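Local atomic coordinates of putative retaining b-glycosidase (Saccharophagus degradans, PDB entry 5A95), a protein that probably hydrolyses mixed-linkage beta-glucans as a retaining glycoside hydrolase of family 5, with a specificity tied to its quaternary structure. Residues L139-I144 and K162-F167; D166-I171 and D214-S219; Y184-E189 and T207-L212; A203-L208 and A228-A233. The protein carries 1 engineered substitution. One frame throughout, in Å; residues are numbered along the deposited sequence.

Interaction 1: residues L139-I144 and K162-F167; sequences LDWHSI and KETRDF. With BGC (beta-D-glucopyranose), chain D.
Trp141 meets helix 162-167 twice, by a ring face on Phe167 and by its N-H edge on Thr164. One face of its six-membered ring lies against the Phe167 ring in an offset stack. The centroids of the two rings are 4.3 Å apart and the planes are turned by only 23°. The closest atoms are Trp141 CE3 and Phe167 CG, at 3.5 Å, and Trp141 CE3 lies over the centre of the phenyl ring. Phe167 CB adds a CH-pi contact to the same six-membered ring. At the edge, Trp141 NE1 donates to Thr164 OG1 at 2.9 Å. The bond is bent, 140° at the hydrogen, and the oxygen is tilted from the indole plane. Both aromatic side chains carry CG anti to the backbone N (chi1 -177° in Trp141), which sends each ring out into the gap between strand and helix. A leucine in place of Trp141 would probably leave Thr164 OG1 without this donor and open a gap beside the Phe167 ring. Thr164 OG1 also bonds to Thr160 O, and Glu163 OE1, at the ring edge beside Trp141 CZ2, is held by Thr159 and Arg112.

The next residue faces the pocket. His142 NE2 donates to O3 of the bound glucose at 3.0 Å, and His142 ND1 is fixed by Asp140 OD2 at 2.6 Å. Strand 139-141 and helix 162-167 run antiparallel, with axes 10.8 Å apart, as in a beta-alpha unit of the family's (beta/alpha)8 barrel. Strands 101-106 and 181-185 flank this strand, and Trp111 packs edge-to-face on Phe167.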
# COMPACT_ATOMS: atom_id res chain seq x y z
N LEU A 139 2.60 24.00 -8.30
CA LEU A 139 3.18 22.68 -8.29
C LEU A 139 2.05 21.68 -8.40
O LEU A 139 1.12 21.68 -7.59
CB LEU A 139 3.98 22.44 -7.01
CG LEU A 139 5.12 23.41 -6.75
CD1 LEU A 139 5.89 23.04 -5.49
CD2 LEU A 139 6.06 23.54 -7.94
N ASP A 140 2.13 20.85 -9.44
CA ASP A 140 1.07 19.93 -9.84
C ASP A 140 1.58 18.50 -9.69
O ASP A 140 2.56 18.10 -10.32
CB ASP A 140 0.68 20.28 -11.28
CG ASP A 140 0.11 19.14 -12.08
OD1 ASP A 140 -0.58 18.26 -11.55
OD2 ASP A 140 0.37 19.13 -13.31
N TRP A 141 0.95 17.73 -8.81
CA TRP A 141 1.24 16.31 -8.72
C TRP A 141 0.48 15.64 -9.87
O TRP A 141 -0.75 15.46 -9.85
CB TRP A 141 0.82 15.80 -7.35
CG TRP A 141 1.12 14.34 -7.07
CD1 TRP A 141 0.20 13.38 -6.72
CD2 TRP A 141 2.40 13.69 -7.07
NE1 TRP A 141 0.82 12.18 -6.50
CE2 TRP A 141 2.17 12.35 -6.70
CE3 TRP A 141 3.71 14.10 -7.33
CZ2 TRP A 141 3.21 11.42 -6.56
CZ3 TRP A 141 4.75 13.16 -7.19
CH2 TRP A 141 4.49 11.85 -6.84
N HIS A 142 1.23 15.35 -10.92
CA HIS A 142 0.65 15.15 -12.24
C HIS A 142 0.37 13.67 -12.50
O HIS A 142 1.10 12.98 -13.21
CB HIS A 142 1.52 15.77 -13.31
CG HIS A 142 0.83 15.95 -14.60
ND1 HIS A 142 0.09 17.07 -14.89
CD2 HIS A 142 0.74 15.15 -15.69
CE1 HIS A 142 -0.40 16.95 -16.11
NE2 HIS A 142 -0.02 15.80 -16.61
N SER A 143 -0.73 13.21 -11.92
CA SER A 143 -1.25 11.90 -12.16
C SER A 143 -2.62 12.02 -12.82
O SER A 143 -3.25 13.08 -12.85
CB SER A 143 -1.30 11.12 -10.84
OG SER A 143 -1.79 9.80 -11.05
N ILE A 144 -3.07 10.91 -13.41
CA ILE A 144 -4.33 10.79 -14.13
C ILE A 144 -4.90 9.45 -13.75
O ILE A 144 -4.29 8.40 -14.05
CB ILE A 144 -4.14 10.85 -15.67
CG1 ILE A 144 -3.39 12.11 -16.09
CG2 ILE A 144 -5.51 10.76 -16.34
CD1 ILE A 144 -3.23 12.27 -17.58
N LYS A 162 0.21 6.65 -0.18
CA LYS A 162 1.39 6.89 0.62
C LYS A 162 2.39 7.83 -0.04
O LYS A 162 2.89 8.76 0.57
CB LYS A 162 2.08 5.57 0.98
CG LYS A 162 3.37 5.74 1.78
CD LYS A 162 4.07 4.39 2.02
CE LYS A 162 5.38 4.61 2.75
NZ LYS A 162 6.17 3.40 3.05
N GLU A 163 2.65 7.58 -1.32
CA GLU A 163 3.62 8.35 -2.07
C GLU A 163 3.10 9.77 -2.31
O GLU A 163 3.86 10.73 -2.27
CB GLU A 163 3.95 7.69 -3.41
CG GLU A 163 4.93 8.45 -4.28
CD GLU A 163 5.17 7.78 -5.61
OE1 GLU A 163 4.16 7.53 -6.30
OE2 GLU A 163 6.32 7.53 -5.97
N THR A 164 1.80 9.89 -2.58
CA THR A 164 1.17 11.21 -2.76
C THR A 164 1.23 12.06 -1.51
O THR A 164 1.64 13.22 -1.54
CB THR A 164 -0.29 11.02 -3.24
OG1 THR A 164 -0.28 10.34 -4.52
CG2 THR A 164 -1.02 12.34 -3.36
N ARG A 165 0.86 11.46 -0.39
CA ARG A 165 0.97 12.13 0.91
C ARG A 165 2.42 12.56 1.16
O ARG A 165 2.68 13.66 1.63
CB ARG A 165 0.55 11.20 2.04
CG ARG A 165 -0.93 10.92 2.17
CD ARG A 165 -1.16 10.11 3.43
NE ARG A 165 -2.51 9.63 3.55
CZ ARG A 165 -3.55 10.35 3.91
NH1 ARG A 165 -3.39 11.62 4.29
NH2 ARG A 165 -4.76 9.81 3.94
N ASP A 166 3.37 11.66 0.89
CA ASP A 166 4.77 11.96 1.16
C ASP A 166 5.30 13.09 0.28
O ASP A 166 6.06 13.94 0.75
CB ASP A 166 5.63 10.71 1.05
CG ASP A 166 7.10 11.01 1.17
OD1 ASP A 166 7.54 11.26 2.31
OD2 ASP A 166 7.81 11.04 0.15
N PHE A 167 4.90 13.09 -0.98
CA PHE A 167 5.21 14.21 -1.86
C PHE A 167 4.76 15.53 -1.24
O PHE A 167 5.55 16.46 -1.10
CB PHE A 167 4.63 13.99 -3.26
CG PHE A 167 4.75 15.18 -4.17
CD1 PHE A 167 5.93 15.45 -4.82
CD2 PHE A 167 3.67 16.05 -4.36
CE1 PHE A 167 6.04 16.55 -5.64
CE2 PHE A 167 3.77 17.15 -5.18
CZ PHE A 167 4.96 17.40 -5.83
C2 BGC D . -2.97 15.28 -19.58
C3 BGC D . -1.66 15.71 -20.23
C4 BGC D . -1.71 15.41 -21.73
C5 BGC D . -2.93 16.06 -22.35
C6 BGC D . -3.03 15.83 -23.84
C1 BGC D . -4.22 15.69 -20.37
O1 BGC D . -5.34 14.90 -20.06
O2 BGC D . -3.03 15.77 -18.20
O3 BGC D . -0.58 15.04 -19.51
O4 BGC D . -0.55 15.81 -22.49
O5 BGC D . -4.06 15.45 -21.75
O6 BGC D . -4.31 16.33 -24.21

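Interaction 2: residues D166-I171 and D214-S219; sequences DFWRRI and DMIYAS. With NA (sodium ion), chain L.
The helical segments 166-171 and 214-219 come near enough for the CA atoms of Arg169 and Ile216 to lie 6.6 Å apart. They belong to successive outer helices of the (beta/alpha)8 barrel, 161-174 and 202-219, with strand 181-185 between them in the chain. The side-chain contact is thin and apolar. Ile216 CD1 reaches Trp168 CB at 4.1 Å and meets the start of the indole obliquely. Beyond that, the indole leads away toward the barrel, where Trp168 NE1 donates to Leu186 O and the ring meets Tyr184. Separately, Met215 CE touches Arg169 CB at 3.9 Å. The chain of Met215 is extended to SD and then bends at its last torsion (chi3 73°), which turns the methyl group to Arg169.

The polar end of Arg169 leaves this contact. Its NH1 bonds to Tyr152 O of the second subunit. Arg170 instead pairs within its own helix. Its NE donates to Asp166 OD2 at 2.8 Å, a salt bridge one turn apart, with the oxygen close to the guanidinium plane.

A sodium ion sits between the two helices and the neighbouring subunit. Met215 O binds it at 2.8 Å, and Thr196 O of the second subunit binds it too. The joint between these helices is therefore also part of the subunit interface. A water completes the link. It lies 2.8 Å from the sodium ion and donates one hydrogen to Arg169 O and the other to Ser219 OG, each at 2.8 Å, so that both its hydrogens are spent bridging the helices.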
# COMPACT_ATOMS: atom_id res chain seq x y z
N ASP A 166 3.37 11.66 0.89
CA ASP A 166 4.77 11.96 1.16
C ASP A 166 5.30 13.09 0.28
O ASP A 166 6.06 13.94 0.75
CB ASP A 166 5.63 10.71 1.05
CG ASP A 166 7.10 11.01 1.17
OD1 ASP A 166 7.54 11.26 2.31
OD2 ASP A 166 7.81 11.04 0.15
N PHE A 167 4.90 13.09 -0.98
CA PHE A 167 5.21 14.21 -1.86
C PHE A 167 4.76 15.53 -1.24
O PHE A 167 5.55 16.46 -1.10
CB PHE A 167 4.63 13.99 -3.26
CG PHE A 167 4.75 15.18 -4.17
CD1 PHE A 167 5.93 15.45 -4.82
CD2 PHE A 167 3.67 16.05 -4.36
CE1 PHE A 167 6.04 16.55 -5.64
CE2 PHE A 167 3.77 17.15 -5.18
CZ PHE A 167 4.96 17.40 -5.83
N TRP A 168 3.49 15.58 -0.85
CA TRP A 168 2.98 16.83 -0.31
C TRP A 168 3.62 17.17 1.05
O TRP A 168 3.86 18.36 1.34
CB TRP A 168 1.45 16.84 -0.27
CG TRP A 168 0.87 16.97 -1.65
CD1 TRP A 168 0.10 16.06 -2.31
CD2 TRP A 168 1.11 18.04 -2.57
NE1 TRP A 168 -0.18 16.52 -3.56
CE2 TRP A 168 0.42 17.74 -3.76
CE3 TRP A 168 1.85 19.24 -2.50
CZ2 TRP A 168 0.45 18.56 -4.86
CZ3 TRP A 168 1.88 20.05 -3.61
CH2 TRP A 168 1.18 19.71 -4.76
N ARG A 169 3.90 16.18 1.89
CA ARG A 169 4.61 16.43 3.14
C ARG A 169 5.97 17.08 2.87
O ARG A 169 6.33 18.11 3.49
CB ARG A 169 4.75 15.11 3.92
CG ARG A 169 5.48 15.22 5.26
CD ARG A 169 7.02 15.12 5.11
NE ARG A 169 7.67 15.11 6.41
CZ ARG A 169 7.82 14.03 7.16
NH1 ARG A 169 7.38 12.87 6.75
NH2 ARG A 169 8.42 14.12 8.34
N ARG A 170 6.72 16.51 1.94
CA ARG A 170 8.06 17.00 1.66
C ARG A 170 8.03 18.41 1.06
O ARG A 170 8.85 19.27 1.41
CB ARG A 170 8.78 16.08 0.68
CG ARG A 170 9.22 14.75 1.25
CD ARG A 170 9.73 13.90 0.11
NE ARG A 170 10.13 12.53 0.42
CZ ARG A 170 11.37 12.17 0.75
NH1 ARG A 170 12.33 13.04 0.91
NH2 ARG A 170 11.63 10.90 0.93
N ILE A 171 7.13 18.63 0.11
CA ILE A 171 6.98 19.90 -0.54
C ILE A 171 6.61 20.98 0.46
O ILE A 171 7.18 22.09 0.46
CB ILE A 171 5.93 19.80 -1.68
CG1 ILE A 171 6.41 18.95 -2.86
CG2 ILE A 171 5.45 21.17 -2.12
CD1 ILE A 171 7.48 19.62 -3.73
N ASP A 214 -5.40 18.70 5.16
CA ASP A 214 -5.08 18.80 6.59
C ASP A 214 -3.59 18.63 6.85
O ASP A 214 -3.03 19.33 7.68
CB ASP A 214 -5.90 17.78 7.39
CG ASP A 214 -7.36 18.16 7.50
OD1 ASP A 214 -7.69 19.34 7.27
OD2 ASP A 214 -8.19 17.28 7.82
N MET A 215 -2.94 17.68 6.17
CA MET A 215 -1.50 17.51 6.31
C MET A 215 -0.73 18.74 5.87
O MET A 215 0.24 19.14 6.49
CB MET A 215 -0.96 16.36 5.42
CG MET A 215 -1.26 14.97 5.82
SD MET A 215 -0.65 13.86 4.53
CE MET A 215 1.12 13.98 4.83
N ILE A 216 -1.16 19.31 4.75
CA ILE A 216 -0.52 20.49 4.19
C ILE A 216 -0.68 21.69 5.14
O ILE A 216 0.30 22.37 5.50
CB ILE A 216 -1.07 20.78 2.80
CG1 ILE A 216 -0.61 19.70 1.81
CG2 ILE A 216 -0.65 22.16 2.30
CD1 ILE A 216 -1.36 19.71 0.50
N TYR A 217 -1.92 21.95 5.55
CA TYR A 217 -2.20 23.10 6.41
C TYR A 217 -1.53 23.01 7.77
O TYR A 217 -1.19 24.05 8.34
CB TYR A 217 -3.71 23.29 6.55
CG TYR A 217 -4.39 24.03 5.40
CD1 TYR A 217 -3.68 24.60 4.34
CD2 TYR A 217 -5.77 24.18 5.42
CE1 TYR A 217 -4.34 25.31 3.37
CE2 TYR A 217 -6.44 24.88 4.44
CZ TYR A 217 -5.71 25.44 3.40
OH TYR A 217 -6.35 26.20 2.44
N ALA A 218 -1.32 21.79 8.26
CA ALA A 218 -0.61 21.61 9.52
C ALA A 218 0.84 22.09 9.41
O ALA A 218 1.45 22.40 10.43
CB ALA A 218 -0.63 20.13 9.94
N SER A 219 1.38 22.06 8.19
CA SER A 219 2.77 22.42 7.90
C SER A 219 2.92 23.85 7.36
O SER A 219 3.91 24.50 7.69
CB SER A 219 3.30 21.38 6.93
OG SER A 219 4.64 21.64 6.55
NA NA L . 2.66 17.82 6.01
O HOH W 1 5.16 18.95 5.86

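Interaction 3: residues Y184-E189 and T207-L212; sequences YELFNE and TLNESL. With BGC (beta-D-glucopyranose), chain D.
Leu186 has CG anti to its carbonyl carbon (chi1 -57°) and Asn209 is set likewise (chi1 -81°), which brings the leucine CD1 and the amide of the asparagine together. Leu186 CD1 lies 3.5 Å from Asn209 OD1. This is a van der Waals contact of a methyl group with an amide oxygen. The amide is held from its other end, where Asn209 ND2 donates to Trp205 O one turn back in the helix. The same methyl also touches the next turn, with Leu186 CD1 4.2 Å from Leu212 CB. Ile213 and Ile216 pack on Leu186 too.

Beyond Leu186 the chain turns to the bound sugar. Asn188 ND2 donates to O2 of the glucose at 3.3 Å in a nearly straight bond, and also bonds to Ser143 O. O1 of that glucose donates to Glu189 OE1 at 2.6 Å, while Glu189 OE2 is bonded to His254 ND1. Leu186 thus packs on helix 202-219 the same loop that carries these two sugar-binding residues. An Asn-Glu pair after the fourth barrel strand is the hallmark of glycosidase clan GH-A. In that clan the glutamate is the usual acid/base, and its contact with the sugar here is consistent with such a role.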
# COMPACT_ATOMS: atom_id res chain seq x y z
N TYR A 184 -0.70 24.47 -4.56
CA TYR A 184 -0.43 23.04 -4.48
C TYR A 184 -1.62 22.32 -5.09
O TYR A 184 -2.69 22.22 -4.51
CB TYR A 184 -0.22 22.58 -3.03
CG TYR A 184 1.04 23.09 -2.36
CD1 TYR A 184 2.01 23.78 -3.06
CD2 TYR A 184 1.29 22.82 -1.04
CE1 TYR A 184 3.16 24.21 -2.45
CE2 TYR A 184 2.44 23.28 -0.41
CZ TYR A 184 3.37 24.00 -1.12
OH TYR A 184 4.53 24.49 -0.57
N GLU A 185 -1.41 21.85 -6.33
CA GLU A 185 -2.47 21.19 -7.11
C GLU A 185 -2.38 19.69 -6.83
O GLU A 185 -1.51 19.00 -7.34
CB GLU A 185 -2.34 21.53 -8.57
CG GLU A 185 -3.43 20.91 -9.44
CD GLU A 185 -3.44 21.49 -10.84
OE1 GLU A 185 -2.51 22.26 -11.15
OE2 GLU A 185 -4.35 21.14 -11.64
N LEU A 186 -3.27 19.22 -5.98
CA LEU A 186 -3.13 17.98 -5.24
C LEU A 186 -3.07 16.72 -6.11
O LEU A 186 -2.34 15.79 -5.77
CB LEU A 186 -4.27 17.83 -4.23
CG LEU A 186 -4.41 18.99 -3.23
CD1 LEU A 186 -5.53 18.67 -2.23
CD2 LEU A 186 -3.11 19.28 -2.51
N PHE A 187 -3.85 16.71 -7.19
CA PHE A 187 -3.94 15.53 -8.06
C PHE A 187 -4.50 16.00 -9.40
O PHE A 187 -5.70 16.25 -9.52
CB PHE A 187 -4.82 14.45 -7.45
CG PHE A 187 -4.75 13.14 -8.21
CD1 PHE A 187 -5.52 12.95 -9.34
CD2 PHE A 187 -3.95 12.11 -7.77
CE1 PHE A 187 -5.45 11.74 -10.04
CE2 PHE A 187 -3.87 10.93 -8.46
CZ PHE A 187 -4.61 10.74 -9.59
N ASN A 188 -3.63 16.11 -10.40
CA ASN A 188 -3.94 16.70 -11.71
C ASN A 188 -5.34 16.35 -12.25
O ASN A 188 -6.20 17.22 -12.43
CB ASN A 188 -2.84 16.30 -12.66
CG ASN A 188 -3.13 16.57 -14.12
OD1 ASN A 188 -3.45 17.67 -14.53
ND2 ASN A 188 -2.96 15.52 -14.93
N GLU A 189 -5.56 15.08 -12.60
CA GLU A 189 -6.77 14.69 -13.33
C GLU A 189 -7.43 13.45 -12.76
O GLU A 189 -7.13 12.31 -13.19
CB GLU A 189 -6.51 14.54 -14.83
CG GLU A 189 -6.48 15.89 -15.53
CD GLU A 189 -6.25 15.83 -17.02
OE1 GLU A 189 -5.73 14.82 -17.49
OE2 GLU A 189 -6.55 16.84 -17.68
N THR A 207 -13.23 13.39 0.79
CA THR A 207 -12.58 13.03 2.04
C THR A 207 -11.07 12.94 1.89
O THR A 207 -10.31 13.38 2.75
CB THR A 207 -13.21 11.74 2.61
OG1 THR A 207 -14.59 12.00 2.87
CG2 THR A 207 -12.55 11.28 3.92
N LEU A 208 -10.62 12.32 0.80
CA LEU A 208 -9.20 12.15 0.57
C LEU A 208 -8.52 13.51 0.33
O LEU A 208 -7.41 13.76 0.84
CB LEU A 208 -8.95 11.13 -0.53
CG LEU A 208 -7.51 10.80 -0.82
CD1 LEU A 208 -6.71 10.38 0.41
CD2 LEU A 208 -7.45 9.70 -1.86
N ASN A 209 -9.17 14.38 -0.44
CA ASN A 209 -8.61 15.71 -0.60
C ASN A 209 -8.53 16.47 0.73
O ASN A 209 -7.52 17.15 0.98
CB ASN A 209 -9.39 16.55 -1.62
CG ASN A 209 -9.00 16.23 -3.03
OD1 ASN A 209 -8.18 16.90 -3.63
ND2 ASN A 209 -9.55 15.16 -3.56
N GLU A 210 -9.56 16.34 1.56
CA GLU A 210 -9.54 16.97 2.89
C GLU A 210 -8.39 16.43 3.73
O GLU A 210 -7.76 17.17 4.49
CB GLU A 210 -10.89 16.82 3.58
CG GLU A 210 -11.94 17.70 2.97
CD GLU A 210 -13.37 17.43 3.38
OE1 GLU A 210 -13.62 16.44 4.10
OE2 GLU A 210 -14.26 18.21 2.93
N SER A 211 -8.08 15.15 3.58
CA SER A 211 -6.97 14.56 4.31
C SER A 211 -5.64 15.13 3.87
O SER A 211 -4.78 15.45 4.69
CB SER A 211 -7.01 13.03 4.13
OG SER A 211 -6.02 12.37 4.91
N LEU A 212 -5.44 15.26 2.56
CA LEU A 212 -4.24 15.88 2.05
C LEU A 212 -4.14 17.35 2.52
O LEU A 212 -3.07 17.81 2.92
CB LEU A 212 -4.19 15.81 0.52
CG LEU A 212 -4.04 14.40 -0.08
CD1 LEU A 212 -4.19 14.42 -1.58
CD2 LEU A 212 -2.73 13.78 0.30
C2 BGC D . -2.97 15.28 -19.58
C3 BGC D . -1.66 15.71 -20.23
C4 BGC D . -1.71 15.41 -21.73
C5 BGC D . -2.93 16.06 -22.35
C6 BGC D . -3.03 15.83 -23.84
C1 BGC D . -4.22 15.69 -20.37
O1 BGC D . -5.34 14.90 -20.06
O2 BGC D . -3.03 15.77 -18.20
O3 BGC D . -0.58 15.04 -19.51
O4 BGC D . -0.55 15.81 -22.49
O5 BGC D . -4.06 15.45 -21.75
O6 BGC D . -4.31 16.33 -24.21

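Interaction 4: residues A203-L208 and A228-A233; sequences AEWKTL and AGFNWA
The indole of Trp205 has Ala228 O at its edge, close to its plane, while Phe230 approaches it obliquely. The two rings are neither stacked nor edge-to-face. The five-membered ring of Trp205 and the Phe230 ring have centroids 5.2 Å apart and planes at 37°. In the (beta/alpha)8 barrel this joins the outer helix 202-219 to the segment just after strand 224-227. Trp205 NE1 donates to Ala228 O at 2.8 Å. The bond is fairly straight (162°) and comes nearly in line with the C=O bond. CG of Trp205 is anti to the backbone N (chi1 -177°), which carries the indole away from the helix to this carbonyl. Phe230 then covers the base of the side chain: its CE1 lies 3.7 Å from Trp205 CD1, and its CZ also touches Trp205 CB. A phenylalanine at Trp205 is likely to leave Ala228 O without this donor and the segment after the strand less firmly held. Pro190 packs on Trp205, Ala228 and Phe230, so it joins both sides.

Along the helix, Ala203 O accepts twice from one residue. Thr207 N and Thr207 OG1 reach it from opposite faces of its carbonyl plane, the hydroxyl at 2.9 Å.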
# COMPACT_ATOMS: atom_id res chain seq x y z
N ALA A 203 -17.95 11.49 -2.41
CA ALA A 203 -17.67 11.54 -1.00
C ALA A 203 -16.28 11.00 -0.66
O ALA A 203 -15.55 11.57 0.15
CB ALA A 203 -18.75 10.80 -0.21
N GLU A 204 -15.91 9.89 -1.29
CA GLU A 204 -14.59 9.30 -1.10
C GLU A 204 -13.47 10.26 -1.53
O GLU A 204 -12.48 10.46 -0.83
CB GLU A 204 -14.54 8.01 -1.89
CG GLU A 204 -13.22 7.26 -1.89
CD GLU A 204 -13.33 5.96 -2.64
OE1 GLU A 204 -13.73 5.98 -3.82
OE2 GLU A 204 -12.93 4.91 -2.06
N TRP A 205 -13.67 10.88 -2.67
CA TRP A 205 -12.66 11.78 -3.22
C TRP A 205 -12.53 13.06 -2.40
O TRP A 205 -11.42 13.50 -2.09
CB TRP A 205 -12.94 12.05 -4.70
CG TRP A 205 -11.93 12.90 -5.38
CD1 TRP A 205 -12.18 14.03 -6.10
CD2 TRP A 205 -10.52 12.68 -5.48
NE1 TRP A 205 -11.03 14.56 -6.60
CE2 TRP A 205 -9.99 13.74 -6.24
CE3 TRP A 205 -9.65 11.74 -4.96
CZ2 TRP A 205 -8.63 13.87 -6.46
CZ3 TRP A 205 -8.31 11.88 -5.17
CH2 TRP A 205 -7.80 12.95 -5.92
N LYS A 206 -13.67 13.63 -2.03
CA LYS A 206 -13.72 14.79 -1.14
C LYS A 206 -12.95 14.53 0.17
O LYS A 206 -12.12 15.32 0.58
CB LYS A 206 -15.18 15.13 -0.86
CG LYS A 206 -15.45 16.14 0.26
CD LYS A 206 -16.95 16.23 0.52
CE LYS A 206 -17.33 17.24 1.59
NZ LYS A 206 -16.75 16.92 2.90
N THR A 207 -13.23 13.39 0.79
CA THR A 207 -12.58 13.03 2.04
C THR A 207 -11.07 12.94 1.89
O THR A 207 -10.31 13.38 2.75
CB THR A 207 -13.21 11.74 2.61
OG1 THR A 207 -14.59 12.00 2.87
CG2 THR A 207 -12.55 11.28 3.92
N LEU A 208 -10.62 12.32 0.80
CA LEU A 208 -9.20 12.15 0.57
C LEU A 208 -8.52 13.51 0.33
O LEU A 208 -7.41 13.76 0.84
CB LEU A 208 -8.95 11.13 -0.53
CG LEU A 208 -7.51 10.80 -0.82
CD1 LEU A 208 -6.71 10.38 0.41
CD2 LEU A 208 -7.45 9.70 -1.86
N ALA A 228 -9.59 19.18 -7.75
CA ALA A 228 -10.21 18.85 -9.03
C ALA A 228 -11.34 17.83 -8.86
O ALA A 228 -11.34 17.00 -7.95
CB ALA A 228 -9.19 18.23 -9.96
N GLY A 229 -12.29 17.92 -9.78
CA GLY A 229 -13.35 16.94 -9.91
C GLY A 229 -13.06 15.88 -10.96
O GLY A 229 -11.96 15.76 -11.51
N PHE A 230 -14.08 15.07 -11.20
CA PHE A 230 -14.00 13.92 -12.11
C PHE A 230 -14.06 14.33 -13.57
O PHE A 230 -14.05 15.52 -13.94
CB PHE A 230 -15.10 12.90 -11.76
CG PHE A 230 -15.07 12.41 -10.33
CD1 PHE A 230 -13.89 12.17 -9.67
CD2 PHE A 230 -16.25 12.13 -9.66
CE1 PHE A 230 -13.86 11.68 -8.36
CE2 PHE A 230 -16.23 11.65 -8.38
CZ PHE A 230 -15.06 11.44 -7.74
N ASN A 231 -14.03 13.31 -14.45
CA ASN A 231 -13.96 13.51 -15.89
C ASN A 231 -12.73 14.31 -16.27
O ASN A 231 -12.79 15.22 -17.09
CB ASN A 231 -15.25 14.17 -16.42
CG ASN A 231 -15.36 14.12 -17.94
OD1 ASN A 231 -14.64 13.39 -18.61
ND2 ASN A 231 -16.19 14.99 -18.49
N TRP A 232 -11.59 13.91 -15.73
CA TRP A 232 -10.31 14.54 -15.98
C TRP A 232 -10.32 16.03 -15.57
O TRP A 232 -10.01 16.92 -16.37
CB TRP A 232 -9.86 14.39 -17.43
CG TRP A 232 -9.50 12.99 -17.88
CD1 TRP A 232 -8.23 12.51 -18.00
CD2 TRP A 232 -10.37 11.95 -18.31
NE1 TRP A 232 -8.25 11.22 -18.49
CE2 TRP A 232 -9.55 10.86 -18.71
CE3 TRP A 232 -11.75 11.84 -18.46
CZ2 TRP A 232 -10.07 9.65 -19.17
CZ3 TRP A 232 -12.26 10.63 -18.92
CH2 TRP A 232 -11.43 9.56 -19.27
N ALA A 233 -10.69 16.28 -14.32
CA ALA A 233 -10.71 17.63 -13.76
C ALA A 233 -11.62 18.53 -14.57
O ALA A 233 -11.31 19.68 -14.81
CB ALA A 233 -9.29 18.22 -13.66

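In the fold
From the N terminus, interaction 1 comes first. It joins strand 136-144 to helix 161-174 and closes a loop of 17 residues. Interaction 2 begins where that one ends, sharing Asp166 and Phe167, and spans 42 residues to segment 214-219 of helix 202-219. Interaction 3 lies wholly within this span and ties the loop after strand 181-185 to the same helix. Interaction 4 starts at Ala203, shares Thr207 and Leu208 with interaction 3, and crosses interaction 2 by running on to 228-233. Strands 136-144 and 181-185 are neighbours in the sheet, with Leu139 O facing Glu185 N. Together the contacts join consecutive units of the barrel, from the subunit interface to the glucan pocket.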